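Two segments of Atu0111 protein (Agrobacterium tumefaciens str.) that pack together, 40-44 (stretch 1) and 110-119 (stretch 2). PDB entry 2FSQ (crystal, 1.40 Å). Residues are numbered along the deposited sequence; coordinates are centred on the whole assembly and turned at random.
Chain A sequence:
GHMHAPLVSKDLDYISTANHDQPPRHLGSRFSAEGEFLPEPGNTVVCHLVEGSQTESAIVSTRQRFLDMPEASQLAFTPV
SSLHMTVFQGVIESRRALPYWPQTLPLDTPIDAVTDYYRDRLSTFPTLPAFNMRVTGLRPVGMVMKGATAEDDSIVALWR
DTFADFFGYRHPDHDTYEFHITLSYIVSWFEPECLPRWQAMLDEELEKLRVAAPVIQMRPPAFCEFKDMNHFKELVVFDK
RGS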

# COMPACT_ATOMS: atom_id res chain seq x y z
N GLU A 40 -1.61 5.01 -14.72
CA GLU A 40 -2.76 5.14 -13.82
C GLU A 40 -2.44 6.27 -12.82
O GLU A 40 -2.20 6.01 -11.64
CB GLU A 40 -3.01 3.80 -13.10
CG GLU A 40 -4.37 3.74 -12.42
CD GLU A 40 -4.57 2.48 -11.56
OE1 GLU A 40 -5.68 2.30 -11.02
OE2 GLU A 40 -3.61 1.69 -11.42
N PRO A 41 -2.37 7.53 -13.31
CA PRO A 41 -1.80 8.58 -12.46
C PRO A 41 -2.68 9.02 -11.31
O PRO A 41 -3.90 8.98 -11.39
CB PRO A 41 -1.59 9.77 -13.41
CG PRO A 41 -1.80 9.21 -14.79
CD PRO A 41 -2.65 8.00 -14.68
N GLY A 42 -2.03 9.45 -10.24
CA GLY A 42 -2.75 9.91 -9.06
C GLY A 42 -1.83 10.59 -8.09
O GLY A 42 -0.68 10.92 -8.42
N ASN A 43 -2.33 10.78 -6.87
CA ASN A 43 -1.52 11.30 -5.80
C ASN A 43 -1.93 10.61 -4.49
O ASN A 43 -2.92 9.86 -4.47
CB ASN A 43 -1.60 12.84 -5.73
CG ASN A 43 -3.02 13.36 -5.63
OD1 ASN A 43 -3.82 12.89 -4.82
ND2 ASN A 43 -3.33 14.39 -6.42
N THR A 44 -1.14 10.79 -3.44
CA THR A 44 -1.29 9.96 -2.25
C THR A 44 -0.37 10.46 -1.15
O THR A 44 0.58 11.19 -1.43
CB THR A 44 -0.95 8.48 -2.58
OG1 THR A 44 -1.17 7.65 -1.44
CG2 THR A 44 0.49 8.32 -3.03
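Stretch 2 110-119: PIDAVTDYYR

How does stretch 2 lie on stretch 1? Stretch 2 is a helix from Ile111 to Arg119, with Pro110 at the N-cap position right before it, and the helix continues later in the chain. Backbone hydrogen bonds run four residues back, from Val114 N to Pro110 O at 3.2 Å through to Arg119 N to Thr115 O at 2.8 Å, after a weak one from Ala113 N to Pro110 O at 3.0 Å. Stretch 1 is extended, and its Gly42 to Thr44 part belongs to a strand. The helix runs in nearly the same direction as that strand, with 25° between their N-to-C directions and 8.3 Å between the axes at closest approach. In register, Gly42 CA lies 6.1 Å from Ile111 CA and Asn43 CA 6.6 Å from Thr115 CA.

What does Asn43 do in this contact? It covers the most surface of any residue here, and its CA-to-CB bond points toward the helix. With chi1 near 55° (p), its amide reaches Thr115, where Asn43 ND2 donates a hydrogen bond to Thr115 OG1 at 2.9 Å. The N-H...acceptor angle of 169° makes that bond almost straight. Asn43 ND2 also lies 4.2 Å from Val114 CG1, a looser packing contact. Asn43 OD1, which is hydrogen-bonded elsewhere in the structure, sits at the edge of the Tyr118 ring, near its plane and 4.1 Å from Tyr118 CD2. The amide thus meets residues on successive turns of the helix.

Where does Ile111 sit, at the start of the helix? Its CA-to-CB bond points toward the strand side, and the side chain, m at both chi1 and chi2, packs on Pro41 and Gly42. Ile111 CG2 comes within 3.7 Å of Gly42 CA; glycine has no side chain, and here its bare alpha carbon meets the methyl group. Ile111 CG1 lies 3.8 Å from Pro41 O, while Pro41 CB and Ile111 CG2 make a looser apolar contact at 4.5 Å.

Why can Thr115 serve the strand when its CA-to-CB bond points sideways? Its chi1 of -62° (m) places OG1 within reach of the Asn43 amide, and Thr115 OG1 lies 3.2 Å from Ile111 O, one turn back along the helix. The hydroxyl therefore stands between the side chain of the strand and the backbone of the helix. The whole contact is small, burying 235 Å² over both sides, and Asp112, Ala113 and Asp116 take no part in it.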

# COMPACT_ATOMS: atom_id res chain seq x y z
N PRO A 110 -8.13 17.50 -14.31
CA PRO A 110 -6.87 16.79 -14.53
C PRO A 110 -6.17 16.46 -13.22
O PRO A 110 -6.19 17.26 -12.27
CB PRO A 110 -6.04 17.80 -15.33
CG PRO A 110 -7.10 18.62 -16.06
CD PRO A 110 -8.17 18.79 -15.04
N ILE A 111 -5.58 15.26 -13.15
CA ILE A 111 -4.86 14.84 -11.95
C ILE A 111 -3.85 15.90 -11.47
O ILE A 111 -3.80 16.21 -10.29
CB ILE A 111 -4.20 13.43 -12.14
CG1 ILE A 111 -5.26 12.36 -12.43
CG2 ILE A 111 -3.37 13.04 -10.91
CD1 ILE A 111 -6.29 12.15 -11.32
N ASP A 112 -3.10 16.51 -12.39
CA ASP A 112 -2.12 17.52 -11.98
C ASP A 112 -2.73 18.74 -11.29
O ASP A 112 -2.11 19.32 -10.38
CB ASP A 112 -1.25 17.97 -13.15
CG ASP A 112 -0.17 16.97 -13.51
OD1 ASP A 112 0.03 15.96 -12.78
OD2 ASP A 112 0.52 17.22 -14.53
N ALA A 113 -3.93 19.16 -11.72
CA ALA A 113 -4.63 20.25 -11.05
C ALA A 113 -5.12 19.86 -9.65
O ALA A 113 -5.13 20.68 -8.74
CB ALA A 113 -5.77 20.81 -11.92
N VAL A 114 -5.50 18.60 -9.46
CA VAL A 114 -5.86 18.16 -8.12
C VAL A 114 -4.62 18.19 -7.20
O VAL A 114 -4.69 18.62 -6.05
CB VAL A 114 -6.51 16.75 -8.11
CG1 VAL A 114 -6.98 16.43 -6.71
CG2 VAL A 114 -7.70 16.68 -9.09
N THR A 115 -3.49 17.72 -7.74
CA THR A 115 -2.21 17.75 -7.03
C THR A 115 -1.87 19.19 -6.57
O THR A 115 -1.50 19.40 -5.41
CB THR A 115 -1.10 17.11 -7.87
OG1 THR A 115 -1.43 15.74 -8.12
CG2 THR A 115 0.24 17.20 -7.15
N ASP A 116 -2.06 20.17 -7.46
CA ASP A 116 -1.82 21.58 -7.09
C ASP A 116 -2.76 22.07 -5.97
O ASP A 116 -2.31 22.76 -5.05
CB ASP A 116 -1.93 22.51 -8.30
CG ASP A 116 -0.92 22.18 -9.41
OD1 ASP A 116 0.15 21.59 -9.15
OD2 ASP A 116 -1.19 22.57 -10.57
N TYR A 117 -4.05 21.74 -6.07
CA TYR A 117 -5.04 22.11 -5.05
C TYR A 117 -4.63 21.58 -3.69
O TYR A 117 -4.66 22.30 -2.69
CB TYR A 117 -6.45 21.64 -5.49
CG TYR A 117 -7.60 21.65 -4.48
CD1 TYR A 117 -8.33 22.81 -4.22
CD2 TYR A 117 -8.03 20.47 -3.88
CE1 TYR A 117 -9.43 22.80 -3.32
CE2 TYR A 117 -9.12 20.44 -2.99
CZ TYR A 117 -9.83 21.61 -2.72
OH TYR A 117 -10.92 21.57 -1.83
N TYR A 118 -4.20 20.32 -3.66
CA TYR A 118 -3.77 19.71 -2.43
C TYR A 118 -2.42 20.22 -1.90
O TYR A 118 -2.27 20.42 -0.69
CB TYR A 118 -3.74 18.20 -2.60
CG TYR A 118 -5.11 17.56 -2.61
CD1 TYR A 118 -6.16 18.06 -1.84
CD2 TYR A 118 -5.32 16.40 -3.35
CE1 TYR A 118 -7.40 17.45 -1.85
CE2 TYR A 118 -6.56 15.77 -3.35
CZ TYR A 118 -7.59 16.30 -2.60
OH TYR A 118 -8.80 15.66 -2.58
N ARG A 119 -1.45 20.39 -2.79
CA ARG A 119 -0.14 20.94 -2.38
C ARG A 119 -0.33 22.27 -1.64
O ARG A 119 0.32 22.53 -0.62
CB ARG A 119 0.79 21.12 -3.58
CG ARG A 119 2.22 21.50 -3.20
CD ARG A 119 2.90 22.26 -4.32
NE ARG A 119 3.51 21.40 -5.34
CZ ARG A 119 4.76 20.92 -5.29
NH1 ARG A 119 5.55 21.19 -4.26
NH2 ARG A 119 5.22 20.18 -6.29